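Local coordinates for protein cellulase (Bacillus sp. BG-CS10, PDB 5E09) that probably hydrolyses internal beta-1,4-glucosidic bonds of cellulose with a family 5 glycoside hydrolase barrel that is followed by carbohydrate-binding modules, at residues 524-527 and 532-535. Numbering follows the deposited sequence.
Sequences YTLS and HVQG
S527 and Q534 face each other as an antiparallel hydrogen-bonded pair, a worked example of how two backbone bonds lock the register of a beta hairpin while its two faces are packed very differently. S527 N reaches Q534 O over 2.9 Å, in the carbonyl plane, and Q534 N returns a bond of 2.9 Å to S527 O, the donor lying 20° off the plane of the S527 carbonyl. Weaker CA-H...O contacts flank them, V533 CA lying 3.2 Å from S527 O.

The packed face carries L526 and V533, with G535 as the non-hydrogen-bonded partner of L526. V533 has CG1 anti to its own N (chi1 -174°), which sets that methyl beside L526, 4.0 Å from L526 CB. The Y524 ring slants across G535, its CE2 3.6 Å from G535 CA, and Y524 OH lies 3.2 Å from G535 C, in the space a side chain at G535 would need; L526 CD2 meets the ring at its edge. Y524 OH is hydrogen-bonded to E438 O. On the other face S527 and Q534 meet only loosely, CB to CB 4.3 Å; both are partly exposed, the Q534 amide extends off the strand pair, and S527 OG is hydrogen-bonded to D509 OD1.

Within the antiparallel sheet of the C-terminal carbohydrate-binding domain, the hairpin lies between strands 509-516 and 436-443, while F447 of strand 447-452 and F502 of helix 499-502 pack against L526 and V533.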
ATOM      1  N   TYR A 524     -12.513  -7.236  28.228  1.00 45.86           N
ATOM      2  CA  TYR A 524     -13.317  -8.415  27.930  1.00 37.81           C
ATOM      3  C   TYR A 524     -12.526  -9.670  28.278  1.00 42.91           C
ATOM      4  O   TYR A 524     -11.310  -9.684  28.151  1.00 38.43           O
ATOM      5  CB  TYR A 524     -13.719  -8.423  26.457  1.00 39.16           C
ATOM      6  CG  TYR A 524     -14.864  -9.350  26.114  1.00 43.46           C
ATOM      7  CD1 TYR A 524     -16.183  -8.971  26.341  1.00 44.15           C
ATOM      8  CD2 TYR A 524     -14.628 -10.596  25.549  1.00 44.36           C
ATOM      9  CE1 TYR A 524     -17.230  -9.810  26.019  1.00 44.49           C
ATOM     10  CE2 TYR A 524     -15.670 -11.441  25.222  1.00 37.38           C
ATOM     11  CZ  TYR A 524     -16.966 -11.046  25.460  1.00 42.58           C
ATOM     12  OH  TYR A 524     -18.003 -11.886  25.131  1.00 37.20           O
ATOM     13  N   THR A 525     -13.199 -10.730  28.709  1.00 33.86           N
ATOM     14  CA  THR A 525     -12.463 -11.915  29.140  1.00 46.65           C
ATOM     15  C   THR A 525     -12.890 -13.166  28.383  1.00 39.71           C
ATOM     16  O   THR A 525     -14.074 -13.443  28.250  1.00 39.84           O
ATOM     17  CB  THR A 525     -12.629 -12.153  30.663  1.00 51.50           C
ATOM     18  OG1 THR A 525     -12.209 -10.984  31.376  1.00 47.38           O
ATOM     19  CG2 THR A 525     -11.788 -13.341  31.123  1.00 43.44           C
ATOM     20  N   LEU A 526     -11.915 -13.908  27.872  1.00 34.06           N
ATOM     21  CA  LEU A 526     -12.181 -15.188  27.226  1.00 47.26           C
ATOM     22  C   LEU A 526     -11.730 -16.339  28.118  1.00 53.44           C
ATOM     23  O   LEU A 526     -10.711 -16.252  28.791  1.00 43.42           O
ATOM     24  CB  LEU A 526     -11.473 -15.282  25.870  1.00 40.85           C
ATOM     25  CG  LEU A 526     -11.711 -14.179  24.835  1.00 47.07           C
ATOM     26  CD1 LEU A 526     -10.965 -14.492  23.543  1.00 32.56           C
ATOM     27  CD2 LEU A 526     -13.194 -13.991  24.568  1.00 41.01           C
ATOM     28  N   SER A 527     -12.506 -17.410  28.134  1.00 45.08           N
ATOM     29  CA  SER A 527     -12.060 -18.670  28.701  1.00 50.34           C
ATOM     30  C   SER A 527     -12.031 -19.677  27.568  1.00 37.03           C
ATOM     31  O   SER A 527     -13.072 -20.018  27.005  1.00 51.41           O
ATOM     32  CB  SER A 527     -12.976 -19.134  29.835  1.00 48.99           C
ATOM     33  OG  SER A 527     -12.885 -18.260  30.946  1.00 48.24           O
ATOM     34  N   HIS A 532     -13.573 -24.781  22.457  1.00 45.23           N
ATOM     35  CA  HIS A 532     -14.681 -23.963  22.936  1.00 56.36           C
ATOM     36  C   HIS A 532     -14.227 -22.766  23.749  1.00 49.91           C
ATOM     37  O   HIS A 532     -13.238 -22.826  24.476  1.00 47.71           O
ATOM     38  CB  HIS A 532     -15.652 -24.811  23.744  1.00 45.22           C
ATOM     39  CG  HIS A 532     -16.282 -25.905  22.944  1.00 64.58           C
ATOM     40  ND1 HIS A 532     -15.929 -27.229  23.087  1.00 52.72           N
ATOM     41  CD2 HIS A 532     -17.222 -25.865  21.969  1.00 60.14           C
ATOM     42  CE1 HIS A 532     -16.637 -27.962  22.245  1.00 66.30           C
ATOM     43  NE2 HIS A 532     -17.428 -27.159  21.556  1.00 75.82           N
ATOM     44  N   VAL A 533     -14.963 -21.671  23.592  1.00 41.14           N
ATOM     45  CA  VAL A 533     -14.639 -20.398  24.216  1.00 36.66           C
ATOM     46  C   VAL A 533     -15.876 -19.738  24.807  1.00 37.48           C
ATOM     47  O   VAL A 533     -16.951 -19.687  24.181  1.00 46.59           O
ATOM     48  CB  VAL A 533     -13.994 -19.407  23.212  1.00 42.13           C
ATOM     49  CG1 VAL A 533     -13.541 -18.134  23.930  1.00 46.38           C
ATOM     50  CG2 VAL A 533     -12.826 -20.047  22.503  1.00 42.04           C
ATOM     51  N   GLN A 534     -15.671 -19.159  25.978  1.00 37.32           N
ATOM     52  CA  GLN A 534     -16.667 -18.404  26.679  1.00 37.83           C
ATOM     53  C   GLN A 534     -16.217 -16.940  26.775  1.00 44.06           C
ATOM     54  O   GLN A 534     -15.141 -16.656  27.198  1.00 44.68           O
ATOM     55  CB  GLN A 534     -16.909 -18.984  28.053  1.00 38.28           C
ATOM     56  CG  GLN A 534     -17.677 -18.046  28.946  1.00 53.32           C
ATOM     57  CD  GLN A 534     -18.560 -18.718  29.951  1.00 67.77           C
ATOM     58  OE1 GLN A 534     -18.238 -18.753  31.119  1.00 88.71           O
ATOM     59  NE2 GLN A 534     -19.697 -19.223  29.507  1.00 68.87           N
ATOM     60  N   GLY A 535     -17.077 -16.022  26.394  1.00 39.83           N
ATOM     61  CA  GLY A 535     -16.786 -14.614  26.448  1.00 35.39           C
ATOM     62  C   GLY A 535     -17.549 -13.952  27.556  1.00 45.63           C
ATOM     63  O   GLY A 535     -18.699 -14.163  27.708  1.00 45.47           O
TER